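EGF family domain-containing protein (PDB 4Z80) binds a peptide of the rhoptry neck protein RON2L1 and probably takes part in forming the moving junction through which Toxoplasma gondii invades host cells. Local coordinates at residues K100-F104 against M114-K118; A103-R107 against S301-L307; Y64-A68 against T174-F178. All coordinates share one frame; numbering follows the deposited sequence.

Interactions 1 and 2 are neighbours built on strand 101-104, their centres 13 Å apart, and they share Ala103 and Phe104. Phe104 packs on Arg116 in interaction 1 and on Leu307 in interaction 2, and the two contacts meet directly where Arg116 NH1 lies 2.8 Å from Leu307 O, a probable hydrogen bond. Interaction 3 is separate: its centre is 30 Å from that of interaction 1 and 35 Å from that of interaction 2, with nearest atoms about 17 Å and about 23 Å away. The second protein chain touches none of the three; a sulfate ion, probably from the crystallisation liquor, reaches interaction 2 at Lys106.

Interaction 1 (K100-F104 against M114-K118); sequences KVIAF and MTRWK
Phe104 and Arg116 meet where strand 101-104, paired antiparallel with strand 318-321 in a two-stranded sheet, is covered by the loop that follows it, which forms a 3-10 segment at 116-118. The aromatic contact is a CH-pi interaction: Arg116 CG stands 3.6 Å from the centroid of the Phe104 ring, 13° off its normal. CG is anti to the backbone N of Arg116, and the bend at chi2 (72°) carries the guanidinium past the rim of the ring, so that Phe104 CD2 lies over its face, the planes 29° apart. Arginine suits this place because its methylenes pack on the aromatic face while its nitrogens bond to Glu149 O and Leu307 O.

The apolar contacts lie farther back along the strand. Val101 has two partners: its CB is 3.9 Å from Met114 CE, the methyl end of a chain bent at chi3, and its CG1 is 3.6 Å from Trp117 CD1, Val101 and Trp117 crossing at about a right angle. The small Ala103 CB packs against Met114 CG.

No hydrogen bond joins the segments directly. One water bridges them, donating to Ile102 O at 2.8 Å and accepting from Trp117 N at 2.9 Å.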
loop_
_atom_site.group_PDB
_atom_site.type_symbol
_atom_site.label_atom_id
_atom_site.label_comp_id
_atom_site.label_asym_id
_atom_site.label_seq_id
_atom_site.Cartn_x
_atom_site.Cartn_y
_atom_site.Cartn_z
ATOM N N LYS A 100 9.465 2.650 -0.086
ATOM C CA LYS A 100 9.174 1.477 -0.911
ATOM C C LYS A 100 8.215 1.787 -2.056
ATOM O O LYS A 100 7.069 2.174 -1.835
ATOM C CB LYS A 100 8.603 0.352 -0.043
ATOM C CG LYS A 100 8.117 -0.888 -0.806
ATOM C CD LYS A 100 7.729 -1.997 0.169
ATOM C CE LYS A 100 7.033 -3.171 -0.502
ATOM N NZ LYS A 100 6.791 -4.280 0.462
ATOM N N VAL A 101 8.698 1.574 -3.277
ATOM C CA VAL A 101 7.924 1.764 -4.498
ATOM C C VAL A 101 7.978 0.474 -5.318
ATOM O O VAL A 101 9.030 -0.174 -5.377
ATOM C CB VAL A 101 8.487 2.945 -5.326
ATOM C CG1 VAL A 101 7.814 3.054 -6.689
ATOM C CG2 VAL A 101 8.342 4.250 -4.543
ATOM N N ILE A 102 6.867 0.110 -5.943
ATOM C CA ILE A 102 6.855 -1.021 -6.862
ATOM C C ILE A 102 7.323 -0.554 -8.231
ATOM O O ILE A 102 6.596 0.127 -8.951
ATOM C CB ILE A 102 5.465 -1.662 -6.963
ATOM C CG1 ILE A 102 4.932 -2.015 -5.569
ATOM C CG2 ILE A 102 5.531 -2.900 -7.847
ATOM C CD1 ILE A 102 5.890 -2.838 -4.692
ATOM N N ALA A 103 8.557 -0.919 -8.564
ATOM C CA ALA A 103 9.210 -0.508 -9.796
ATOM C C ALA A 103 8.960 -1.505 -10.909
ATOM O O ALA A 103 8.974 -2.717 -10.680
ATOM C CB ALA A 103 10.709 -0.363 -9.567
ATOM N N PHE A 104 8.734 -0.994 -12.109
ATOM C CA PHE A 104 8.676 -1.823 -13.307
ATOM C C PHE A 104 10.100 -1.952 -13.821
ATOM O O PHE A 104 10.791 -0.951 -13.963
ATOM C CB PHE A 104 7.767 -1.213 -14.363
ATOM C CG PHE A 104 6.303 -1.450 -14.113
ATOM C CD1 PHE A 104 5.696 -1.010 -12.947
ATOM C CD2 PHE A 104 5.524 -2.108 -15.054
ATOM C CE1 PHE A 104 4.341 -1.242 -12.726
ATOM C CE2 PHE A 104 4.168 -2.325 -14.836
ATOM C CZ PHE A 104 3.589 -1.896 -13.676
ATOM N N MET A 114 10.304 3.965 -11.726
ATOM C CA MET A 114 9.682 4.085 -10.420
ATOM C C MET A 114 8.446 4.994 -10.401
ATOM O O MET A 114 7.923 5.277 -9.326
ATOM C CB MET A 114 10.722 4.563 -9.409
ATOM C CG MET A 114 11.619 3.386 -8.981
ATOM S SD MET A 114 12.949 3.829 -7.900
ATOM C CE MET A 114 12.046 4.126 -6.377
ATOM N N THR A 115 7.965 5.411 -11.571
ATOM C CA THR A 115 6.711 6.177 -11.643
ATOM C C THR A 115 5.635 5.489 -12.489
ATOM O O THR A 115 4.475 5.905 -12.498
ATOM C CB THR A 115 6.932 7.606 -12.201
ATOM O OG1 THR A 115 7.458 7.544 -13.526
ATOM C CG2 THR A 115 7.883 8.397 -11.303
ATOM N N ARG A 116 6.009 4.431 -13.195
ATOM C CA ARG A 116 5.070 3.673 -14.002
ATOM C C ARG A 116 3.872 3.165 -13.183
ATOM O O ARG A 116 2.762 3.055 -13.711
ATOM C CB ARG A 116 5.818 2.508 -14.674
ATOM C CG ARG A 116 4.966 1.533 -15.437
ATOM C CD ARG A 116 4.400 2.087 -16.744
ATOM N NE ARG A 116 3.784 0.951 -17.405
ATOM C CZ ARG A 116 4.403 0.112 -18.230
ATOM N NH1 ARG A 116 5.655 0.334 -18.622
ATOM N NH2 ARG A 116 3.745 -0.934 -18.688
ATOM N N TRP A 117 4.090 2.867 -11.903
ATOM C CA TRP A 117 3.030 2.323 -11.053
ATOM C C TRP A 117 1.797 3.224 -10.995
ATOM O O TRP A 117 0.705 2.746 -10.707
ATOM C CB TRP A 117 3.549 2.071 -9.627
ATOM C CG TRP A 117 3.851 3.317 -8.843
ATOM C CD1 TRP A 117 5.051 3.947 -8.744
ATOM C CD2 TRP A 117 2.924 4.088 -8.060
ATOM N NE1 TRP A 117 4.935 5.066 -7.946
ATOM C CE2 TRP A 117 3.639 5.170 -7.513
ATOM C CE3 TRP A 117 1.567 3.954 -7.759
ATOM C CZ2 TRP A 117 3.037 6.124 -6.686
ATOM C CZ3 TRP A 117 0.971 4.908 -6.939
ATOM C CH2 TRP A 117 1.705 5.971 -6.415
ATOM N N LYS A 118 1.968 4.508 -11.282
ATOM C CA LYS A 118 0.864 5.461 -11.162
ATOM C C LYS A 118 -0.215 5.275 -12.214
ATOM O O LYS A 118 -1.342 5.740 -12.024
ATOM C CB LYS A 118 1.395 6.891 -11.226
ATOM C CG LYS A 118 2.250 7.245 -10.042
ATOM C CD LYS A 118 2.716 8.683 -10.117
ATOM C CE LYS A 118 3.641 9.016 -8.968
ATOM N NZ LYS A 118 4.169 10.399 -9.085
HETATM O O HOH W 1 6.760 2.127 -10.891
#

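Interaction 2 (A103-R107 against S301-L307); sequences AFTKR and SSTCAEL. With SO4 (sulfate ion), chain I.
The Arg107 guanidinium is layered between parts of 301-307. Over one face lies the Glu306 carboxylate, stacked but offset toward the rim, their planes 16° apart; over the opposite face is Ser302 O, close to NH2 but not hydrogen-bonded; at the edge, in plane, is Cys304 O. Arg107 NH2 bonds to Cys304 O at 2.9 Å, in the carbonyl plane, and NE donates to Ser301 O, also 2.9 Å away. Both bonds are bent; NE meets Ser301 O from above the carbonyl plane, Cys304 N from its other face. A bend at chi3 (-61°) turns the arginine toward these carbonyls.

Glu306 suits its place by acting twice: besides stacking, its OE1 accepts a nearly linear bond from Arg107 N at 2.8 Å (176°), on the anti lone pair. Lys106 NZ is near Glu306 OE2 but too far for a salt bridge; it donates to O2 of a sulfate ion, probably from the crystallisation liquor, which Arg111 also binds.

Leu307 CD2 packs 4.1 Å from Phe104 CB, and a water links Thr105 O to Leu307 N. An arginine thus fastens a type I beta turn, Ser301 to Cys304, through its carbonyls, beside the Cys304-Cys317 disulfide of the apical membrane antigen family region.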
loop_
_atom_site.group_PDB
_atom_site.type_symbol
_atom_site.label_atom_id
_atom_site.label_comp_id
_atom_site.label_asym_id
_atom_site.label_seq_id
_atom_site.Cartn_x
_atom_site.Cartn_y
_atom_site.Cartn_z
ATOM N N ALA A 103 8.557 -0.919 -8.564
ATOM C CA ALA A 103 9.210 -0.508 -9.796
ATOM C C ALA A 103 8.960 -1.505 -10.909
ATOM O O ALA A 103 8.974 -2.717 -10.680
ATOM C CB ALA A 103 10.709 -0.363 -9.567
ATOM N N PHE A 104 8.734 -0.994 -12.109
ATOM C CA PHE A 104 8.676 -1.823 -13.307
ATOM C C PHE A 104 10.100 -1.952 -13.821
ATOM O O PHE A 104 10.791 -0.951 -13.963
ATOM C CB PHE A 104 7.767 -1.213 -14.363
ATOM C CG PHE A 104 6.303 -1.450 -14.113
ATOM C CD1 PHE A 104 5.696 -1.010 -12.947
ATOM C CD2 PHE A 104 5.524 -2.108 -15.054
ATOM C CE1 PHE A 104 4.341 -1.242 -12.726
ATOM C CE2 PHE A 104 4.168 -2.325 -14.836
ATOM C CZ PHE A 104 3.589 -1.896 -13.676
ATOM N N THR A 105 10.542 -3.181 -14.064
ATOM C CA THR A 105 11.930 -3.446 -14.423
ATOM C C THR A 105 12.050 -4.488 -15.530
ATOM O O THR A 105 11.071 -5.115 -15.935
ATOM C CB THR A 105 12.736 -3.955 -13.193
ATOM O OG1 THR A 105 12.317 -5.285 -12.863
ATOM C CG2 THR A 105 12.520 -3.069 -11.980
ATOM N N LYS A 106 13.274 -4.680 -16.009
ATOM C CA LYS A 106 13.584 -5.883 -16.760
ATOM C C LYS A 106 13.737 -7.026 -15.762
ATOM O O LYS A 106 13.754 -6.808 -14.548
ATOM C CB LYS A 106 14.838 -5.687 -17.601
ATOM C CG LYS A 106 14.619 -4.646 -18.678
ATOM C CD LYS A 106 15.662 -4.699 -19.755
ATOM C CE LYS A 106 15.519 -5.955 -20.601
ATOM N NZ LYS A 106 16.500 -5.988 -21.711
ATOM N N ARG A 107 13.842 -8.248 -16.266
ATOM C CA ARG A 107 13.887 -9.414 -15.394
ATOM C C ARG A 107 15.114 -9.413 -14.485
ATOM O O ARG A 107 15.091 -10.019 -13.414
ATOM C CB ARG A 107 13.851 -10.690 -16.237
ATOM C CG ARG A 107 13.515 -11.943 -15.451
ATOM C CD ARG A 107 13.191 -13.118 -16.365
ATOM N NE ARG A 107 12.039 -12.819 -17.205
ATOM C CZ ARG A 107 12.056 -12.689 -18.529
ATOM N NH1 ARG A 107 13.170 -12.864 -19.231
ATOM N NH2 ARG A 107 10.937 -12.389 -19.161
ATOM N N SER A 301 9.676 -14.003 -12.868
ATOM C CA SER A 301 9.665 -15.274 -13.591
ATOM C C SER A 301 9.986 -15.125 -15.066
ATOM O O SER A 301 9.891 -14.039 -15.626
ATOM C CB SER A 301 8.294 -15.925 -13.456
ATOM O OG SER A 301 7.992 -16.171 -12.099
ATOM N N SER A 302 10.325 -16.242 -15.705
ATOM C CA SER A 302 10.627 -16.242 -17.125
ATOM C C SER A 302 9.451 -15.768 -17.972
ATOM O O SER A 302 9.640 -15.345 -19.108
ATOM C CB SER A 302 11.039 -17.639 -17.575
ATOM O OG SER A 302 10.002 -18.557 -17.345
ATOM N N THR A 303 8.247 -15.831 -17.408
ATOM C CA THR A 303 7.042 -15.411 -18.109
ATOM C C THR A 303 6.670 -13.950 -17.880
ATOM O O THR A 303 5.701 -13.471 -18.467
ATOM C CB THR A 303 5.837 -16.257 -17.680
ATOM O OG1 THR A 303 5.692 -16.183 -16.259
ATOM C CG2 THR A 303 6.017 -17.709 -18.099
ATOM N N CYS A 304 7.413 -13.239 -17.038
ATOM C CA CYS A 304 7.047 -11.857 -16.735
ATOM C C CYS A 304 7.326 -10.982 -17.956
ATOM O O CYS A 304 8.277 -11.218 -18.702
ATOM C CB CYS A 304 7.777 -11.329 -15.490
ATOM S SG CYS A 304 9.558 -10.962 -15.620
ATOM N N ALA A 305 6.469 -9.986 -18.163
ATOM C CA ALA A 305 6.632 -9.046 -19.265
ATOM C C ALA A 305 7.605 -7.939 -18.887
ATOM O O ALA A 305 7.431 -7.275 -17.868
ATOM C CB ALA A 305 5.281 -8.454 -19.661
ATOM N N GLU A 306 8.630 -7.740 -19.708
ATOM C CA GLU A 306 9.639 -6.725 -19.436
ATOM C C GLU A 306 9.247 -5.365 -20.013
ATOM O O GLU A 306 9.446 -5.104 -21.205
ATOM C CB GLU A 306 10.996 -7.149 -19.998
ATOM C CG GLU A 306 11.572 -8.406 -19.353
ATOM C CD GLU A 306 12.981 -8.715 -19.846
ATOM O OE1 GLU A 306 13.920 -8.705 -19.024
ATOM O OE2 GLU A 306 13.147 -8.968 -21.061
ATOM N N LEU A 307 8.685 -4.528 -19.135
ATOM C CA LEU A 307 8.350 -3.111 -19.368
ATOM C C LEU A 307 7.171 -2.859 -20.314
ATOM O O LEU A 307 6.339 -1.999 -20.024
ATOM C CB LEU A 307 9.579 -2.346 -19.869
ATOM C CG LEU A 307 10.748 -2.242 -18.875
ATOM C CD1 LEU A 307 11.931 -1.510 -19.498
ATOM C CD2 LEU A 307 10.332 -1.553 -17.575
HETATM S S SO4 I . 19.200 -4.193 -23.079
HETATM O O1 SO4 I . 19.523 -5.616 -23.131
HETATM O O2 SO4 I . 18.452 -3.899 -21.856
HETATM O O3 SO4 I . 18.394 -3.853 -24.256
HETATM O O4 SO4 I . 20.431 -3.401 -23.058
HETATM O O HOH W 2 8.382 -4.370 -16.321
#

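Interaction 3 (Y64-A68 against T174-F178); sequences YDSSA and TDKEF
Ser66 and Lys176 face each other where two irregular segments run nearly antiparallel, their end-to-end directions 165° apart. The direct backbone link is Lys176 N to Ser66 O, 3.2 Å long and almost straight (170°), though the donor stands well above the carbonyl plane. Asp175 to Phe178 form a type I turn. Two waters extend the pairing, between Ser66 O and Thr174 O and between Ala68 N and Thr174 OG1.

Both aspartates form Asx turns. Asp65 OD1 accepts from Ser67 N and, at 2.6 Å, from Ser67 OG; Asp175 OD1 accepts from Glu177 N at 2.9 Å. Ser66, within the Asp65 turn, points its short side chain at the Asp175 turn, its OG 3.4 Å from Glu177 CG and 3.2 Å from Asp175 OD1. Glu177 extends along the edge of the Tyr64 ring, with OE1 3.7 Å from CD2 and its carboxylate nearly perpendicular (86°) to the ring. Water joins that oxygen to Tyr64 O.

Arg276 makes salt bridges to Asp175 and Glu177, probably offsetting their charge; His264 also bonds to Asp175, His335 to Glu177. The contact joins the loops after strand 60-62 and helix 165-172, and Tyr64 and Glu177 rest on Ile29 of strand 27-30.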
loop_
_atom_site.group_PDB
_atom_site.type_symbol
_atom_site.label_atom_id
_atom_site.label_comp_id
_atom_site.label_asym_id
_atom_site.label_seq_id
_atom_site.Cartn_x
_atom_site.Cartn_y
_atom_site.Cartn_z
ATOM N N TYR A 64 -7.902 -12.747 3.467
ATOM C CA TYR A 64 -8.861 -12.902 4.546
ATOM C C TYR A 64 -10.113 -12.137 4.168
ATOM O O TYR A 64 -10.053 -10.927 3.937
ATOM C CB TYR A 64 -8.280 -12.372 5.853
ATOM C CG TYR A 64 -9.221 -12.410 7.029
ATOM C CD1 TYR A 64 -9.412 -13.582 7.745
ATOM C CD2 TYR A 64 -9.887 -11.269 7.445
ATOM C CE1 TYR A 64 -10.259 -13.622 8.837
ATOM C CE2 TYR A 64 -10.743 -11.296 8.536
ATOM C CZ TYR A 64 -10.920 -12.475 9.225
ATOM O OH TYR A 64 -11.762 -12.503 10.312
ATOM N N ASP A 65 -11.237 -12.839 4.096
ATOM C CA ASP A 65 -12.504 -12.214 3.749
ATOM C C ASP A 65 -13.572 -12.622 4.760
ATOM O O ASP A 65 -14.073 -13.746 4.735
ATOM C CB ASP A 65 -12.925 -12.591 2.329
ATOM C CG ASP A 65 -14.034 -11.706 1.799
ATOM O OD1 ASP A 65 -14.850 -11.238 2.616
ATOM O OD2 ASP A 65 -14.088 -11.470 0.574
ATOM N N SER A 66 -13.919 -11.689 5.638
ATOM C CA SER A 66 -14.926 -11.929 6.665
ATOM C C SER A 66 -16.238 -11.220 6.327
ATOM O O SER A 66 -17.045 -10.943 7.211
ATOM C CB SER A 66 -14.415 -11.477 8.032
ATOM O OG SER A 66 -14.040 -10.115 8.005
ATOM N N SER A 67 -16.450 -10.924 5.047
ATOM C CA SER A 67 -17.781 -10.528 4.602
ATOM C C SER A 67 -18.676 -11.751 4.773
ATOM O O SER A 67 -18.189 -12.877 4.879
ATOM C CB SER A 67 -17.772 -10.024 3.147
ATOM O OG SER A 67 -17.423 -11.055 2.237
ATOM N N ALA A 68 -19.984 -11.536 4.819
ATOM C CA ALA A 68 -20.919 -12.635 5.004
ATOM C C ALA A 68 -20.755 -13.701 3.916
ATOM O O ALA A 68 -20.886 -14.898 4.186
ATOM C CB ALA A 68 -22.334 -12.108 5.020
ATOM N N THR A 174 -22.265 -6.089 7.484
ATOM C CA THR A 174 -22.137 -7.444 8.014
ATOM C C THR A 174 -20.745 -8.050 7.759
ATOM O O THR A 174 -20.528 -9.244 7.980
ATOM C CB THR A 174 -23.212 -8.370 7.420
ATOM O OG1 THR A 174 -23.144 -8.345 5.989
ATOM C CG2 THR A 174 -24.604 -7.922 7.860
ATOM N N ASP A 175 -19.816 -7.214 7.300
ATOM C CA ASP A 175 -18.409 -7.589 7.144
ATOM C C ASP A 175 -17.697 -7.332 8.462
ATOM O O ASP A 175 -17.701 -6.204 8.954
ATOM C CB ASP A 175 -17.782 -6.772 6.003
ATOM C CG ASP A 175 -16.369 -7.219 5.635
ATOM O OD1 ASP A 175 -15.631 -7.763 6.492
ATOM O OD2 ASP A 175 -15.991 -6.991 4.463
ATOM N N LYS A 176 -17.066 -8.358 9.025
ATOM C CA LYS A 176 -16.455 -8.227 10.343
ATOM C C LYS A 176 -15.253 -7.276 10.353
ATOM O O LYS A 176 -14.820 -6.840 11.420
ATOM C CB LYS A 176 -16.056 -9.609 10.867
ATOM C CG LYS A 176 -17.257 -10.531 11.033
ATOM C CD LYS A 176 -16.926 -11.789 11.819
ATOM C CE LYS A 176 -18.178 -12.628 12.032
ATOM N NZ LYS A 176 -17.951 -13.775 12.955
ATOM N N GLU A 177 -14.744 -6.920 9.174
ATOM C CA GLU A 177 -13.657 -5.943 9.087
ATOM C C GLU A 177 -14.151 -4.513 8.868
ATOM O O GLU A 177 -13.374 -3.563 8.946
ATOM C CB GLU A 177 -12.683 -6.322 7.964
ATOM C CG GLU A 177 -11.852 -7.545 8.296
ATOM C CD GLU A 177 -10.555 -7.593 7.521
ATOM O OE1 GLU A 177 -10.605 -7.819 6.294
ATOM O OE2 GLU A 177 -9.489 -7.400 8.142
ATOM N N PHE A 178 -15.439 -4.363 8.576
ATOM C CA PHE A 178 -16.013 -3.051 8.328
ATOM C C PHE A 178 -16.494 -2.438 9.634
ATOM O O PHE A 178 -16.977 -3.149 10.510
ATOM C CB PHE A 178 -17.170 -3.163 7.339
ATOM C CG PHE A 178 -17.715 -1.835 6.873
ATOM C CD1 PHE A 178 -17.161 -1.195 5.781
ATOM C CD2 PHE A 178 -18.796 -1.243 7.513
ATOM C CE1 PHE A 178 -17.653 0.014 5.335
ATOM C CE2 PHE A 178 -19.296 -0.021 7.077
ATOM C CZ PHE A 178 -18.727 0.605 5.986
HETATM O O HOH W 3 -8.602 -8.857 4.762
HETATM O O HOH W 4 -19.344 -11.886 8.372
HETATM O O HOH W 5 -20.869 -8.805 4.455
#